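Local coordinates for protein TlmII (Streptoalloteichus hindustanus, PDB 4HVM) that probably serves as a condensation-domain protein of tallysomycin biosynthesis, a nonribosomal peptide pathway, and may bind phosphopantetheine, at residues Gln228-Pro233 and Ala452-Ala457; Leu243-Leu248 and Asp448-Ala453. All coordinates share one frame; numbering follows the deposited sequence.

Interaction 1: residues Gln228-Pro233 and Ala452-Ala457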
ATOM      1  N   GLN A 228      -0.592 -12.922  14.941  1.00 35.17           N
ATOM      2  CA  GLN A 228      -1.615 -13.842  14.457  1.00 38.51           C
ATOM      3  C   GLN A 228      -2.818 -13.903  15.394  1.00 35.88           C
ATOM      4  O   GLN A 228      -3.963 -13.844  14.947  1.00 38.29           O
ATOM      5  CB  GLN A 228      -1.027 -15.237  14.237  1.00 48.69           C
ATOM      6  CG  GLN A 228      -0.061 -15.306  13.075  1.00 66.65           C
ATOM      7  CD  GLN A 228      -0.706 -14.875  11.775  1.00 78.22           C
ATOM      8  OE1 GLN A 228      -1.871 -15.181  11.514  1.00 80.94           O
ATOM      9  NE2 GLN A 228       0.047 -14.152  10.953  1.00 79.03           N
ATOM     10  N   ALA A 229      -2.553 -14.008  16.692  1.00 29.42           N
ATOM     11  CA  ALA A 229      -3.620 -14.097  17.682  1.00 30.18           C
ATOM     12  C   ALA A 229      -4.451 -12.820  17.701  1.00 32.84           C
ATOM     13  O   ALA A 229      -5.631 -12.838  18.049  1.00 43.44           O
ATOM     14  CB  ALA A 229      -3.045 -14.372  19.054  1.00 18.91           C
ATOM     15  N   LEU A 230      -3.821 -11.714  17.324  1.00 28.04           N
ATOM     16  CA  LEU A 230      -4.493 -10.423  17.262  1.00 25.03           C
ATOM     17  C   LEU A 230      -5.251 -10.278  15.947  1.00 31.47           C
ATOM     18  O   LEU A 230      -6.413  -9.870  15.927  1.00 40.62           O
ATOM     19  CB  LEU A 230      -3.473  -9.292  17.399  1.00 22.98           C
ATOM     20  CG  LEU A 230      -4.028  -7.871  17.471  1.00 25.41           C
ATOM     21  CD1 LEU A 230      -4.665  -7.630  18.825  1.00 25.23           C
ATOM     22  CD2 LEU A 230      -2.930  -6.860  17.202  1.00 25.33           C
ATOM     23  N   THR A 231      -4.583 -10.623  14.852  1.00 32.30           N
ATOM     24  CA  THR A 231      -5.164 -10.505  13.520  1.00 35.38           C
ATOM     25  C   THR A 231      -6.292 -11.504  13.294  1.00 47.29           C
ATOM     26  O   THR A 231      -7.439 -11.115  13.065  1.00 52.59           O
ATOM     27  CB  THR A 231      -4.099 -10.696  12.423  1.00 48.26           C
ATOM     28  OG1 THR A 231      -3.172  -9.601  12.456  1.00 53.56           O
ATOM     29  CG2 THR A 231      -4.757 -10.777  11.047  1.00 58.51           C
ATOM     30  N   GLU A 232      -5.959 -12.789  13.356  1.00 56.86           N
ATOM     31  CA  GLU A 232      -6.938 -13.844  13.136  1.00 56.56           C
ATOM     32  C   GLU A 232      -7.991 -13.855  14.238  1.00 60.33           C
ATOM     33  O   GLU A 232      -7.678 -14.088  15.407  1.00 54.52           O
ATOM     34  CB  GLU A 232      -6.252 -15.209  13.037  1.00 50.18           C
ATOM     35  N   PRO A 233      -9.248 -13.587  13.862  1.00 69.93           N
ATOM     36  CA  PRO A 233     -10.379 -13.589  14.793  1.00 74.49           C
ATOM     37  C   PRO A 233     -11.655 -14.085  14.120  1.00 70.64           C
ATOM     38  O   PRO A 233     -11.547 -14.719  13.070  1.00 65.93           O
ATOM     39  CB  PRO A 233     -10.511 -12.113  15.179  1.00 74.55           C
ATOM     40  N   ALA A 452       1.799  -2.788  24.791  1.00 23.20           N
ATOM     41  CA  ALA A 452       1.087  -3.224  25.983  1.00 25.07           C
ATOM     42  C   ALA A 452      -0.357  -3.565  25.650  1.00 26.49           C
ATOM     43  O   ALA A 452      -0.899  -4.558  26.137  1.00 28.09           O
ATOM     44  CB  ALA A 452       1.142  -2.151  27.053  1.00 19.62           C
ATOM     45  N   ALA A 453      -0.972  -2.739  24.813  1.00 27.39           N
ATOM     46  CA  ALA A 453      -2.372  -2.920  24.456  1.00 24.58           C
ATOM     47  C   ALA A 453      -2.584  -4.207  23.665  1.00 24.61           C
ATOM     48  O   ALA A 453      -3.592  -4.891  23.842  1.00 22.37           O
ATOM     49  CB  ALA A 453      -2.879  -1.720  23.673  1.00 17.88           C
HETATM   50  N   MSE A 454      -1.629  -4.539  22.800  1.00 24.14           N
HETATM   51  CA  MSE A 454      -1.710  -5.763  22.008  1.00 16.85           C
HETATM   52  C   MSE A 454      -1.645  -7.000  22.893  1.00 23.32           C
HETATM   53  O   MSE A 454      -2.426  -7.937  22.723  1.00 20.59           O
HETATM   54  CB  MSE A 454      -0.599  -5.806  20.960  1.00 16.30           C
HETATM   55  CG  MSE A 454      -0.920  -5.049  19.687  1.00 15.84           C
HETATM   56 SE   MSE A 454       0.479  -5.214  18.353  0.65 34.36          SE
HETATM   57  CE  MSE A 454       1.869  -4.241  19.299  1.00 48.73           C
ATOM     58  N   ALA A 455      -0.709  -6.996  23.838  1.00 21.75           N
ATOM     59  CA  ALA A 455      -0.576  -8.090  24.792  1.00 18.56           C
ATOM     60  C   ALA A 455      -1.875  -8.291  25.558  1.00 27.29           C
ATOM     61  O   ALA A 455      -2.327  -9.420  25.742  1.00 29.82           O
ATOM     62  CB  ALA A 455       0.567  -7.820  25.754  1.00 19.02           C
ATOM     63  N   GLN A 456      -2.477  -7.186  25.987  1.00 19.19           N
ATOM     64  CA  GLN A 456      -3.741  -7.226  26.706  1.00 19.88           C
ATOM     65  C   GLN A 456      -4.865  -7.755  25.822  1.00 27.60           C
ATOM     66  O   GLN A 456      -5.695  -8.545  26.270  1.00 30.76           O
ATOM     67  CB  GLN A 456      -4.097  -5.833  27.224  1.00 20.12           C
ATOM     68  CG  GLN A 456      -5.374  -5.786  28.034  1.00 25.53           C
ATOM     69  CD  GLN A 456      -5.292  -6.630  29.285  1.00 21.99           C
ATOM     70  OE1 GLN A 456      -4.652  -6.247  30.265  1.00 45.12           O
ATOM     71  NE2 GLN A 456      -5.943  -7.787  29.262  1.00 25.70           N
ATOM     72  N   ALA A 457      -4.885  -7.321  24.564  1.00 19.07           N
ATOM     73  CA  ALA A 457      -5.950  -7.707  23.642  1.00 20.08           C
ATOM     74  C   ALA A 457      -5.984  -9.209  23.378  1.00 21.69           C
ATOM     75  O   ALA A 457      -7.047  -9.779  23.128  1.00 29.05           O
ATOM     76  CB  ALA A 457      -5.824  -6.946  22.331  1.00 18.51           C
TER

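Interaction 2: residues Leu243-Leu248 and Asp448-Ala453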
ATOM      1  N   LEU A 243      -7.293  -3.603  11.044  1.00 39.40           N
ATOM      2  CA  LEU A 243      -8.399  -3.083  11.842  1.00 28.44           C
ATOM      3  C   LEU A 243      -8.102  -3.141  13.336  1.00 24.52           C
ATOM      4  O   LEU A 243      -8.587  -2.313  14.103  1.00 29.45           O
ATOM      5  CB  LEU A 243      -9.705  -3.816  11.522  1.00 20.09           C
ATOM      6  CG  LEU A 243     -10.860  -2.865  11.196  1.00 37.40           C
ATOM      7  CD1 LEU A 243     -10.447  -1.881  10.111  1.00 21.01           C
ATOM      8  CD2 LEU A 243     -12.106  -3.634  10.785  1.00 21.06           C
ATOM      9  N   ALA A 244      -7.302  -4.119  13.743  1.00 18.81           N
ATOM     10  CA  ALA A 244      -6.825  -4.175  15.117  1.00 18.39           C
ATOM     11  C   ALA A 244      -5.865  -3.016  15.348  1.00 27.55           C
ATOM     12  O   ALA A 244      -5.851  -2.417  16.421  1.00 29.18           O
ATOM     13  CB  ALA A 244      -6.143  -5.495  15.391  1.00 18.44           C
HETATM   14  N   MSE A 245      -5.065  -2.709  14.330  1.00 27.28           N
HETATM   15  CA  MSE A 245      -4.174  -1.555  14.367  1.00 28.81           C
HETATM   16  C   MSE A 245      -4.947  -0.250  14.470  1.00 29.29           C
HETATM   17  O   MSE A 245      -4.643   0.594  15.309  1.00 24.98           O
HETATM   18  CB  MSE A 245      -3.291  -1.520  13.122  1.00 35.94           C
HETATM   19  CG  MSE A 245      -2.136  -2.494  13.154  1.00 40.57           C
HETATM   20 SE   MSE A 245      -0.869  -2.049  14.562  0.70 64.33          SE
HETATM   21  CE  MSE A 245      -1.470  -3.290  15.946  1.00 18.65           C
ATOM     22  N   ALA A 246      -5.939  -0.086  13.602  1.00 26.78           N
ATOM     23  CA  ALA A 246      -6.748   1.125  13.578  1.00 26.16           C
ATOM     24  C   ALA A 246      -7.467   1.358  14.903  1.00 25.32           C
ATOM     25  O   ALA A 246      -7.605   2.498  15.348  1.00 27.18           O
ATOM     26  CB  ALA A 246      -7.747   1.067  12.435  1.00 29.62           C
ATOM     27  N   ALA A 247      -7.915   0.276  15.532  1.00 22.97           N
ATOM     28  CA  ALA A 247      -8.611   0.369  16.807  1.00 18.95           C
ATOM     29  C   ALA A 247      -7.664   0.801  17.917  1.00 22.37           C
ATOM     30  O   ALA A 247      -7.996   1.665  18.728  1.00 21.25           O
ATOM     31  CB  ALA A 247      -9.259  -0.963  17.154  1.00 21.64           C
ATOM     32  N   LEU A 248      -6.481   0.195  17.943  1.00 18.83           N
ATOM     33  CA  LEU A 248      -5.507   0.463  18.995  1.00 25.22           C
ATOM     34  C   LEU A 248      -4.808   1.807  18.813  1.00 25.88           C
ATOM     35  O   LEU A 248      -4.481   2.474  19.793  1.00 27.83           O
ATOM     36  CB  LEU A 248      -4.482  -0.670  19.090  1.00 18.76           C
ATOM     37  CG  LEU A 248      -5.002  -1.983  19.681  1.00 26.35           C
ATOM     38  CD1 LEU A 248      -3.916  -3.043  19.681  1.00 27.50           C
ATOM     39  CD2 LEU A 248      -5.547  -1.767  21.087  1.00 18.82           C
ATOM     40  N   ASP A 448       5.118   1.972  22.624  1.00 32.10           N
ATOM     41  CA  ASP A 448       5.084   1.317  23.925  1.00 36.42           C
ATOM     42  C   ASP A 448       3.637   1.117  24.354  1.00 34.00           C
ATOM     43  O   ASP A 448       3.319   0.173  25.078  1.00 40.08           O
ATOM     44  CB  ASP A 448       5.836   2.136  24.975  1.00 50.66           C
ATOM     45  CG  ASP A 448       7.340   2.102  24.779  1.00 63.43           C
ATOM     46  OD1 ASP A 448       7.943   1.021  24.957  1.00 64.99           O
ATOM     47  OD2 ASP A 448       7.923   3.163  24.465  1.00 72.17           O
ATOM     48  N   GLY A 449       2.766   2.014  23.901  1.00 28.08           N
ATOM     49  CA  GLY A 449       1.345   1.920  24.187  1.00 18.64           C
ATOM     50  C   GLY A 449       0.677   0.796  23.418  1.00 34.96           C
ATOM     51  O   GLY A 449      -0.092   0.018  23.983  1.00 36.64           O
ATOM     52  N   LEU A 450       0.971   0.713  22.124  1.00 29.80           N
ATOM     53  CA  LEU A 450       0.443  -0.355  21.286  1.00 20.53           C
ATOM     54  C   LEU A 450       0.922  -1.717  21.766  1.00 24.32           C
ATOM     55  O   LEU A 450       0.158  -2.680  21.777  1.00 33.31           O
ATOM     56  CB  LEU A 450       0.859  -0.160  19.828  1.00 17.11           C
ATOM     57  CG  LEU A 450       0.242   0.989  19.035  1.00 22.30           C
ATOM     58  CD1 LEU A 450       0.650   0.902  17.571  1.00 27.95           C
ATOM     59  CD2 LEU A 450      -1.267   0.982  19.168  1.00 22.65           C
ATOM     60  N   ASP A 451       2.193  -1.789  22.156  1.00 20.78           N
ATOM     61  CA  ASP A 451       2.800  -3.041  22.598  1.00 21.86           C
ATOM     62  C   ASP A 451       2.078  -3.631  23.803  1.00 24.14           C
ATOM     63  O   ASP A 451       1.777  -4.823  23.833  1.00 29.04           O
ATOM     64  CB  ASP A 451       4.281  -2.831  22.916  1.00 24.79           C
ATOM     65  CG  ASP A 451       5.005  -4.128  23.206  1.00 33.17           C
ATOM     66  OD1 ASP A 451       4.541  -5.194  22.748  1.00 35.76           O
ATOM     67  OD2 ASP A 451       6.048  -4.078  23.890  1.00 39.96           O
ATOM     68  N   ALA A 452       1.799  -2.788  24.791  1.00 23.20           N
ATOM     69  CA  ALA A 452       1.087  -3.224  25.983  1.00 25.07           C
ATOM     70  C   ALA A 452      -0.357  -3.565  25.650  1.00 26.49           C
ATOM     71  O   ALA A 452      -0.899  -4.558  26.137  1.00 28.09           O
ATOM     72  CB  ALA A 452       1.142  -2.151  27.053  1.00 19.62           C
ATOM     73  N   ALA A 453      -0.972  -2.739  24.813  1.00 27.39           N
ATOM     74  CA  ALA A 453      -2.372  -2.920  24.456  1.00 24.58           C
ATOM     75  C   ALA A 453      -2.584  -4.207  23.665  1.00 24.61           C
ATOM     76  O   ALA A 453      -3.592  -4.891  23.842  1.00 22.37           O
ATOM     77  CB  ALA A 453      -2.879  -1.720  23.673  1.00 17.88           C
TER

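Interaction 1: residues Gln228-Pro233 and Ala452-Ala457
No ring or other flat group of the two segments stands between Leu230 and its partners Met454 and Ala457. The aromatic neighbour is Phe314 of helix 314-330, whose side chain touches both Leu230 and Ala457. The contact itself joins the last turn of helix 224-231 to helix 445-459, and Leu230 is its sole residue from 228-233. CG of Leu230 lies trans to the backbone N (chi1 -175°), and the fork beyond it offers one methyl to each partner. CD1 of Leu230 meets CB of Ala457 at 3.8 Å. CD2 of Leu230 rests against the Met454 chain, 3.7 Å from Met454 CG. The selenium of Met454, a selenomethionine in the crystal, is also close to that methyl, with Leu230 CD2 at 4.0 Å from Met454 SE. The two side chains cross at about a right angle. The Met454 side chain runs extended through chi2 and bends at chi3 (-67°); it also touches Leu220 and Val222, so Met454 links the helix pair to strand 216-223, at the border of the six-stranded mixed sheet. Beyond Leu230 helix 224-231 ends: Glu232 is the first residue to leave helical geometry, although its N still bonds to the O of Gln228. Thr231 O receives a hydrogen bond from Asn240 ND2. All three touching residues are buried, and together they hide 123 Å². No hydrogen bond or charge pair crosses between the segments, which meet here through apolar contacts alone: two leucine methyls against an alanine methyl and a selenomethionine, an arrangement that sets little directional constraint.

Interaction 2: residues Leu243-Leu248 and Asp448-Ala453
Leu248 and Leu450 pack against each other in the helical layer over the six-stranded mixed sheet of what is probably a condensation-domain fold, where helix 241-255 meets helix 445-459. CD2 of Leu450 comes up against CB of Leu248 at 3.6 Å, while Leu248 reaches onward with its own CD2 to CB of Ala453, 3.7 Å away. Met245, a selenomethionine, adds a looser touch, with its SE at 4.5 Å from Leu450 CD1. The axes stay 11.0 Å apart and run at 118° to each other, so the leucine side chains bridge the separation, burying 206 Å² in all. Leu450 has CG trans to its carbonyl carbon (chi1 -70°), and from there CD2 extends to both CB and the backbone carbonyl of Leu248. In the next shell, Leu419 of strand 417-424 touches both Met245 and Leu450, setting them against the sheet. Phe314 of helix 314-330 backs Leu248, and Trp227 of helix 224-231 lies against Met245. No hydrogen bond spans the two segments: where Leu450 CD2 also nears the backbone, it stands 3.6 Å from Leu248 O as a plain methyl-to-carbonyl approach.

Both interactions are buried and apolar, and both use helix 445-459; their segments overlap at Ala452 and Ala453, of which Ala453 makes contact in interaction 2 alone. Their centres lie 8 Å apart. Interaction 1 joins the last turn of helix 224-231 to helix 445-459, while interaction 2 joins the first half of the following helix, 241-255, to the same partner and covers more area, with two leucines in place of one. They merge where Met454 CG meets Leu248 CD1 at 3.6 Å and where Met454 SE lies 3.6 Å from Met245 CE. Leu230 also packs on Ala244, so apolar side chains of the three helices touch in a single cluster. Interaction 1 borders strand 216-223, outermost in its sheet within the chain, and interaction 2 the inner strand 417-424.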